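Long-range contact in particle-associated glycoside hydrolase (Acinetobacter phage Fri1, PDB 6C72), which is a trimeric phage tailspike that depolymerises the capsular polysaccharide of Acinetobacter baumannii, probably by cleaving its glycosidic bonds during virus entry: residues V117-P131 with A139-F151. Numbering follows the deposited sequence.
Sequences VDYMALIGGGVVQLP and AMAKSNVEVRGTF
V117 starts the contact from the last turns of helix 110-122: its CG1, placed anti to the backbone N (chi1 176°), reaches K142 CG at 3.7 Å and also touches V145 CG1, while CG2 meets V147. One residue on, D118 OD1 forms a salt bridge with K142 NZ (2.8 Å); the ammonium arrives from above the carboxylate plane, the lysine chain being bent at chi2 and chi4. Q114 also donates to OD1, and NZ has a second partner in S156 OG of the second subunit. A121 CB then rests 3.5 Å from K142 CB and meets V145 CG2.

From G126 onward the two chains also pair as parallel strands. The ladder comprises G126 N to N144 O, E146 N to G126 O, V128 N to E146 O, R148 N to V128 O and L130 N to R148 O, the last with an N-H...O angle of 178°. V127 CG1 lies over the centre of one face of the R148 guanidinium, 3.8 Å above its plane. Q129 OE1 sits at the edge of that group, accepting from both R148 NE (2.7 Å) and R148 NH2, which limits rotation of the guanidinium; the amide's NE2 donates to L130 O. The Q129 side chain lies about 4 Å from a bound zinc ion and close to H91, a known zinc ligand of this protein. Just past the strand, L130 CD1 packs against V147 CG1 at 3.6 Å, and T150 OG1 supplies a second donor to L130 O.

The local segment axes of strands 126-129 and 145-148 run 4.6 Å apart at 27°. Parallel pairing continues through strands 89-91 and 200-202 on either side, as in the right-handed beta-helix of many tailspikes, and helix 110-122 packs on the V128, V145 and V147 face.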
ATOM      1  N   VAL A 117     -24.914  -2.867  27.783  1.00 29.71           N
ATOM      2  CA  VAL A 117     -24.486  -2.084  26.626  1.00 29.55           C
ATOM      3  C   VAL A 117     -25.156  -0.715  26.645  1.00 30.59           C
ATOM      4  O   VAL A 117     -24.506   0.313  26.413  1.00 31.12           O
ATOM      5  CB  VAL A 117     -24.784  -2.845  25.319  1.00 29.43           C
ATOM      6  CG1 VAL A 117     -24.433  -2.004  24.112  1.00 30.19           C
ATOM      7  CG2 VAL A 117     -24.063  -4.173  25.302  1.00 28.73           C
ATOM      8  N   ASP A 118     -26.465  -0.687  26.937  1.00 36.48           N
ATOM      9  CA  ASP A 118     -27.212   0.566  26.979  1.00 37.65           C
ATOM     10  C   ASP A 118     -26.696   1.505  28.058  1.00 38.07           C
ATOM     11  O   ASP A 118     -26.610   2.718  27.841  1.00 39.13           O
ATOM     12  CB  ASP A 118     -28.698   0.300  27.205  1.00 37.86           C
ATOM     13  CG  ASP A 118     -29.384  -0.270  25.983  1.00 38.32           C
ATOM     14  OD1 ASP A 118     -28.704  -0.483  24.953  1.00 38.49           O
ATOM     15  OD2 ASP A 118     -30.622  -0.455  26.039  1.00 38.78           O
ATOM     16  N   TYR A 119     -26.366   0.972  29.236  1.00 31.44           N
ATOM     17  CA  TYR A 119     -25.932   1.846  30.321  1.00 31.78           C
ATOM     18  C   TYR A 119     -24.542   2.418  30.056  1.00 32.24           C
ATOM     19  O   TYR A 119     -24.291   3.600  30.336  1.00 33.70           O
ATOM     20  CB  TYR A 119     -25.972   1.101  31.654  1.00 32.26           C
ATOM     21  CG  TYR A 119     -25.505   1.954  32.804  1.00 32.83           C
ATOM     22  CD1 TYR A 119     -26.251   3.042  33.234  1.00 33.62           C
ATOM     23  CD2 TYR A 119     -24.302   1.691  33.440  1.00 33.89           C
ATOM     24  CE1 TYR A 119     -25.829   3.838  34.278  1.00 35.17           C
ATOM     25  CE2 TYR A 119     -23.870   2.478  34.496  1.00 35.50           C
ATOM     26  CZ  TYR A 119     -24.643   3.548  34.912  1.00 36.11           C
ATOM     27  OH  TYR A 119     -24.214   4.337  35.950  1.00 37.21           O
ATOM     28  N   MET A 120     -23.622   1.598  29.520  1.00 34.39           N
ATOM     29  CA  MET A 120     -22.304   2.110  29.149  1.00 35.64           C
ATOM     30  C   MET A 120     -22.418   3.172  28.063  1.00 35.88           C
ATOM     31  O   MET A 120     -21.744   4.205  28.121  1.00 37.03           O
ATOM     32  CB  MET A 120     -21.401   0.971  28.677  1.00 34.94           C
ATOM     33  CG  MET A 120     -20.847   0.108  29.793  1.00 35.84           C
ATOM     34  SD  MET A 120     -19.916   1.021  31.039  1.00 37.73           S
ATOM     35  CE  MET A 120     -18.421   1.418  30.155  1.00 38.52           C
ATOM     36  N   ALA A 121     -23.284   2.945  27.076  1.00 30.49           N
ATOM     37  CA  ALA A 121     -23.530   3.968  26.068  1.00 30.90           C
ATOM     38  C   ALA A 121     -24.143   5.236  26.666  1.00 31.54           C
ATOM     39  O   ALA A 121     -24.031   6.308  26.068  1.00 32.01           O
ATOM     40  CB  ALA A 121     -24.435   3.414  24.965  1.00 30.97           C
ATOM     41  N   LEU A 122     -24.815   5.136  27.811  1.00 40.37           N
ATOM     42  CA  LEU A 122     -25.331   6.333  28.461  1.00 40.86           C
ATOM     43  C   LEU A 122     -24.217   7.126  29.140  1.00 41.24           C
ATOM     44  O   LEU A 122     -24.271   8.355  29.164  1.00 41.51           O
ATOM     45  CB  LEU A 122     -26.419   5.953  29.471  1.00 40.75           C
ATOM     46  CG  LEU A 122     -27.299   6.998  30.163  1.00 41.27           C
ATOM     47  CD1 LEU A 122     -28.303   7.617  29.213  1.00 41.19           C
ATOM     48  CD2 LEU A 122     -28.021   6.369  31.350  1.00 41.11           C
ATOM     49  N   ILE A 123     -23.182   6.461  29.664  1.00 32.24           N
ATOM     50  CA  ILE A 123     -22.174   7.163  30.458  1.00 32.71           C
ATOM     51  C   ILE A 123     -20.848   7.339  29.711  1.00 33.37           C
ATOM     52  O   ILE A 123     -19.784   7.442  30.327  1.00 34.29           O
ATOM     53  CB  ILE A 123     -21.936   6.449  31.807  1.00 32.90           C
ATOM     54  CG1 ILE A 123     -21.338   5.052  31.601  1.00 32.69           C
ATOM     55  CG2 ILE A 123     -23.226   6.381  32.603  1.00 33.28           C
ATOM     56  CD1 ILE A 123     -20.922   4.375  32.902  1.00 33.12           C
ATOM     57  N   GLY A 124     -20.889   7.395  28.387  1.00 32.93           N
ATOM     58  CA  GLY A 124     -19.724   7.789  27.618  1.00 34.14           C
ATOM     59  C   GLY A 124     -19.061   6.677  26.848  1.00 34.21           C
ATOM     60  O   GLY A 124     -18.067   6.934  26.154  1.00 35.39           O
ATOM     61  N   GLY A 125     -19.585   5.466  26.923  1.00 32.98           N
ATOM     62  CA  GLY A 125     -19.016   4.343  26.225  1.00 32.66           C
ATOM     63  C   GLY A 125     -17.913   3.671  27.016  1.00 33.54           C
ATOM     64  O   GLY A 125     -17.585   4.029  28.154  1.00 34.01           O
ATOM     65  N   GLY A 126     -17.322   2.667  26.378  1.00 37.88           N
ATOM     66  CA  GLY A 126     -16.313   1.874  27.030  1.00 38.40           C
ATOM     67  C   GLY A 126     -16.439   0.406  26.680  1.00 36.68           C
ATOM     68  O   GLY A 126     -16.666   0.040  25.517  1.00 34.66           O
ATOM     69  N   VAL A 127     -16.312  -0.452  27.684  1.00 30.19           N
ATOM     70  CA  VAL A 127     -16.266  -1.889  27.463  1.00 29.62           C
ATOM     71  C   VAL A 127     -17.282  -2.573  28.367  1.00 29.24           C
ATOM     72  O   VAL A 127     -17.352  -2.280  29.566  1.00 29.72           O
ATOM     73  CB  VAL A 127     -14.855  -2.452  27.710  1.00 30.14           C
ATOM     74  CG1 VAL A 127     -14.883  -3.961  27.662  1.00 29.58           C
ATOM     75  CG2 VAL A 127     -13.881  -1.899  26.665  1.00 30.76           C
ATOM     76  N   VAL A 128     -18.063  -3.477  27.789  1.00 28.95           N
ATOM     77  CA  VAL A 128     -18.839  -4.451  28.543  1.00 28.53           C
ATOM     78  C   VAL A 128     -18.048  -5.748  28.528  1.00 28.81           C
ATOM     79  O   VAL A 128     -17.854  -6.358  27.464  1.00 27.88           O
ATOM     80  CB  VAL A 128     -20.244  -4.650  27.969  1.00 28.22           C
ATOM     81  CG1 VAL A 128     -20.884  -5.846  28.648  1.00 28.32           C
ATOM     82  CG2 VAL A 128     -21.079  -3.388  28.164  1.00 28.59           C
ATOM     83  N   GLN A 129     -17.551  -6.138  29.700  1.00 31.61           N
ATOM     84  CA  GLN A 129     -16.754  -7.347  29.855  1.00 32.10           C
ATOM     85  C   GLN A 129     -17.680  -8.533  30.081  1.00 30.51           C
ATOM     86  O   GLN A 129     -18.564  -8.482  30.947  1.00 29.95           O
ATOM     87  CB  GLN A 129     -15.783  -7.196  31.029  1.00 33.48           C
ATOM     88  CG  GLN A 129     -14.917  -8.408  31.289  1.00 34.05           C
ATOM     89  CD  GLN A 129     -13.874  -8.630  30.193  1.00 34.04           C
ATOM     90  OE1 GLN A 129     -13.150  -7.702  29.804  1.00 34.34           O
ATOM     91  NE2 GLN A 129     -13.794  -9.859  29.689  1.00 33.53           N
ATOM     92  N   LEU A 130     -17.512  -9.551  29.298  1.00 28.20           N
ATOM     93  CA  LEU A 130     -18.232 -10.789  29.537  1.00 28.21           C
ATOM     94  C   LEU A 130     -17.335 -11.767  30.276  1.00 28.69           C
ATOM     95  O   LEU A 130     -16.119 -11.755  30.088  1.00 28.76           O
ATOM     96  CB  LEU A 130     -18.699 -11.439  28.235  1.00 27.53           C
ATOM     97  CG  LEU A 130     -19.634 -10.581  27.397  1.00 27.28           C
ATOM     98  CD1 LEU A 130     -20.084 -11.313  26.146  1.00 26.91           C
ATOM     99  CD2 LEU A 130     -20.824 -10.121  28.243  1.00 27.83           C
ATOM    100  N   PRO A 131     -17.872 -12.607  31.145  1.00 29.28           N
ATOM    101  CA  PRO A 131     -17.054 -13.628  31.803  1.00 29.90           C
ATOM    102  C   PRO A 131     -16.881 -14.827  30.878  1.00 29.28           C
ATOM    103  O   PRO A 131     -17.412 -14.881  29.782  1.00 28.48           O
ATOM    104  CB  PRO A 131     -17.892 -13.994  33.030  1.00 30.97           C
ATOM    105  CG  PRO A 131     -19.291 -13.874  32.520  1.00 30.61           C
ATOM    106  CD  PRO A 131     -19.282 -12.688  31.565  1.00 29.68           C
ATOM    107  N   ALA A 139     -27.541  -8.963  21.507  1.00 31.95           N
ATOM    108  CA  ALA A 139     -27.265  -7.595  21.908  1.00 31.83           C
ATOM    109  C   ALA A 139     -27.321  -6.682  20.700  1.00 33.49           C
ATOM    110  O   ALA A 139     -26.880  -7.038  19.600  1.00 34.25           O
ATOM    111  CB  ALA A 139     -25.901  -7.464  22.590  1.00 30.20           C
ATOM    112  N   MET A 140     -27.892  -5.515  20.918  1.00 36.11           N
ATOM    113  CA  MET A 140     -27.846  -4.431  19.961  1.00 37.29           C
ATOM    114  C   MET A 140     -26.664  -3.553  20.352  1.00 37.05           C
ATOM    115  O   MET A 140     -26.597  -3.080  21.493  1.00 36.32           O
ATOM    116  CB  MET A 140     -29.168  -3.667  19.985  1.00 38.00           C
ATOM    117  CG  MET A 140     -29.362  -2.638  18.918  1.00 38.94           C
ATOM    118  SD  MET A 140     -31.048  -1.948  18.938  1.00 39.82           S
ATOM    119  CE  MET A 140     -32.017  -3.455  18.991  1.00 40.10           C
ATOM    120  N   ALA A 141     -25.694  -3.413  19.445  1.00 31.34           N
ATOM    121  CA  ALA A 141     -24.543  -2.563  19.712  1.00 30.67           C
ATOM    122  C   ALA A 141     -24.974  -1.102  19.849  1.00 31.19           C
ATOM    123  O   ALA A 141     -25.952  -0.649  19.236  1.00 31.92           O
ATOM    124  CB  ALA A 141     -23.500  -2.703  18.598  1.00 30.51           C
ATOM    125  N   LYS A 142     -24.242  -0.368  20.679  1.00 30.61           N
ATOM    126  CA  LYS A 142     -24.459   1.055  20.872  1.00 31.15           C
ATOM    127  C   LYS A 142     -23.125   1.771  20.703  1.00 31.19           C
ATOM    128  O   LYS A 142     -22.061   1.186  20.902  1.00 30.69           O
ATOM    129  CB  LYS A 142     -25.075   1.330  22.252  1.00 30.97           C
ATOM    130  CG  LYS A 142     -26.419   0.632  22.481  1.00 31.28           C
ATOM    131  CD  LYS A 142     -27.408   0.961  21.363  1.00 32.33           C
ATOM    132  CE  LYS A 142     -28.598   0.002  21.321  1.00 32.89           C
ATOM    133  NZ  LYS A 142     -29.601   0.290  22.396  1.00 33.43           N
ATOM    134  N   SER A 143     -23.182   3.056  20.374  1.00 31.98           N
ATOM    135  CA  SER A 143     -21.981   3.756  19.926  1.00 32.48           C
ATOM    136  C   SER A 143     -20.890   3.767  20.998  1.00 31.96           C
ATOM    137  O   SER A 143     -21.156   3.950  22.191  1.00 31.54           O
ATOM    138  CB  SER A 143     -22.320   5.182  19.492  1.00 33.57           C
ATOM    139  OG  SER A 143     -23.127   5.165  18.327  1.00 34.41           O
ATOM    140  N   ASN A 144     -19.653   3.523  20.556  1.00 32.22           N
ATOM    141  CA  ASN A 144     -18.469   3.619  21.401  1.00 32.19           C
ATOM    142  C   ASN A 144     -18.515   2.628  22.567  1.00 31.16           C
ATOM    143  O   ASN A 144     -17.952   2.877  23.635  1.00 31.19           O
ATOM    144  CB  ASN A 144     -18.267   5.055  21.895  1.00 32.93           C
ATOM    145  CG  ASN A 144     -18.208   6.060  20.749  1.00 34.17           C
ATOM    146  OD1 ASN A 144     -18.961   7.042  20.721  1.00 34.59           O
ATOM    147  ND2 ASN A 144     -17.322   5.816  19.793  1.00 34.95           N
ATOM    148  N   VAL A 145     -19.206   1.507  22.383  1.00 30.46           N
ATOM    149  CA  VAL A 145     -19.211   0.416  23.347  1.00 29.69           C
ATOM    150  C   VAL A 145     -18.652  -0.825  22.668  1.00 29.39           C
ATOM    151  O   VAL A 145     -19.052  -1.152  21.544  1.00 29.50           O
ATOM    152  CB  VAL A 145     -20.620   0.140  23.900  1.00 29.33           C
ATOM    153  CG1 VAL A 145     -20.614  -1.139  24.747  1.00 28.77           C
ATOM    154  CG2 VAL A 145     -21.121   1.348  24.701  1.00 29.71           C
ATOM    155  N   GLU A 146     -17.734  -1.506  23.348  1.00 33.21           N
ATOM    156  CA  GLU A 146     -17.152  -2.757  22.885  1.00 32.17           C
ATOM    157  C   GLU A 146     -17.535  -3.876  23.849  1.00 31.76           C
ATOM    158  O   GLU A 146     -17.420  -3.715  25.068  1.00 33.17           O
ATOM    159  CB  GLU A 146     -15.626  -2.645  22.791  1.00 33.25           C
ATOM    160  CG  GLU A 146     -14.903  -3.971  22.543  1.00 32.52           C
ATOM    161  CD  GLU A 146     -13.391  -3.848  22.666  1.00 33.87           C
ATOM    162  OE1 GLU A 146     -12.874  -2.713  22.795  1.00 35.28           O
ATOM    163  OE2 GLU A 146     -12.709  -4.894  22.646  1.00 33.64           O
ATOM    164  N   VAL A 147     -17.971  -5.007  23.303  1.00 30.94           N
ATOM    165  CA  VAL A 147     -18.258  -6.208  24.080  1.00 30.57           C
ATOM    166  C   VAL A 147     -17.013  -7.080  24.030  1.00 31.02           C
ATOM    167  O   VAL A 147     -16.489  -7.353  22.944  1.00 30.37           O
ATOM    168  CB  VAL A 147     -19.489  -6.952  23.539  1.00 29.42           C
ATOM    169  CG1 VAL A 147     -19.674  -8.274  24.254  1.00 29.08           C
ATOM    170  CG2 VAL A 147     -20.741  -6.096  23.686  1.00 29.76           C
ATOM    171  N   ARG A 148     -16.499  -7.463  25.199  1.00 27.47           N
ATOM    172  CA  ARG A 148     -15.232  -8.172  25.293  1.00 27.72           C
ATOM    173  C   ARG A 148     -15.391  -9.421  26.150  1.00 27.54           C
ATOM    174  O   ARG A 148     -15.916  -9.352  27.263  1.00 27.70           O
ATOM    175  CB  ARG A 148     -14.138  -7.258  25.870  1.00 28.55           C
ATOM    176  CG  ARG A 148     -12.749  -7.887  25.874  1.00 29.16           C
ATOM    177  CD  ARG A 148     -11.681  -6.903  26.350  1.00 30.32           C
ATOM    178  NE  ARG A 148     -11.861  -6.535  27.750  1.00 30.67           N
ATOM    179  CZ  ARG A 148     -11.433  -5.399  28.294  1.00 31.57           C
ATOM    180  NH1 ARG A 148     -10.798  -4.501  27.551  1.00 32.24           N
ATOM    181  NH2 ARG A 148     -11.656  -5.153  29.581  1.00 31.99           N
ATOM    182  N   GLY A 149     -14.936 -10.561  25.632  1.00 31.32           N
ATOM    183  CA  GLY A 149     -14.951 -11.801  26.375  1.00 31.49           C
ATOM    184  C   GLY A 149     -13.665 -12.030  27.151  1.00 31.57           C
ATOM    185  O   GLY A 149     -12.794 -11.165  27.254  1.00 31.60           O
ATOM    186  N   THR A 150     -13.553 -13.243  27.690  1.00 30.85           N
ATOM    187  CA  THR A 150     -12.442 -13.665  28.534  1.00 30.99           C
ATOM    188  C   THR A 150     -11.822 -14.911  27.921  1.00 31.04           C
ATOM    189  O   THR A 150     -12.503 -15.925  27.753  1.00 31.13           O
ATOM    190  CB  THR A 150     -12.918 -13.962  29.964  1.00 31.11           C
ATOM    191  OG1 THR A 150     -13.541 -12.799  30.537  1.00 31.14           O
ATOM    192  CG2 THR A 150     -11.757 -14.419  30.859  1.00 31.32           C
ATOM    193  N   PHE A 151     -10.535 -14.841  27.593  1.00 28.53           N
ATOM    194  CA  PHE A 151      -9.834 -16.036  27.139  1.00 28.35           C
ATOM    195  C   PHE A 151      -9.846 -17.103  28.239  1.00 29.29           C
ATOM    196  O   PHE A 151      -9.788 -16.799  29.437  1.00 29.94           O
ATOM    197  CB  PHE A 151      -8.384 -15.709  26.746  1.00 27.72           C
ATOM    198  CG  PHE A 151      -8.258 -14.864  25.493  1.00 26.88           C
ATOM    199  CD1 PHE A 151      -8.571 -15.385  24.252  1.00 26.46           C
ATOM    200  CD2 PHE A 151      -7.819 -13.547  25.568  1.00 26.62           C
ATOM    201  CE1 PHE A 151      -8.459 -14.605  23.111  1.00 25.80           C
ATOM    202  CE2 PHE A 151      -7.717 -12.759  24.439  1.00 25.98           C
ATOM    203  CZ  PHE A 151      -8.029 -13.286  23.203  1.00 25.55           C
TER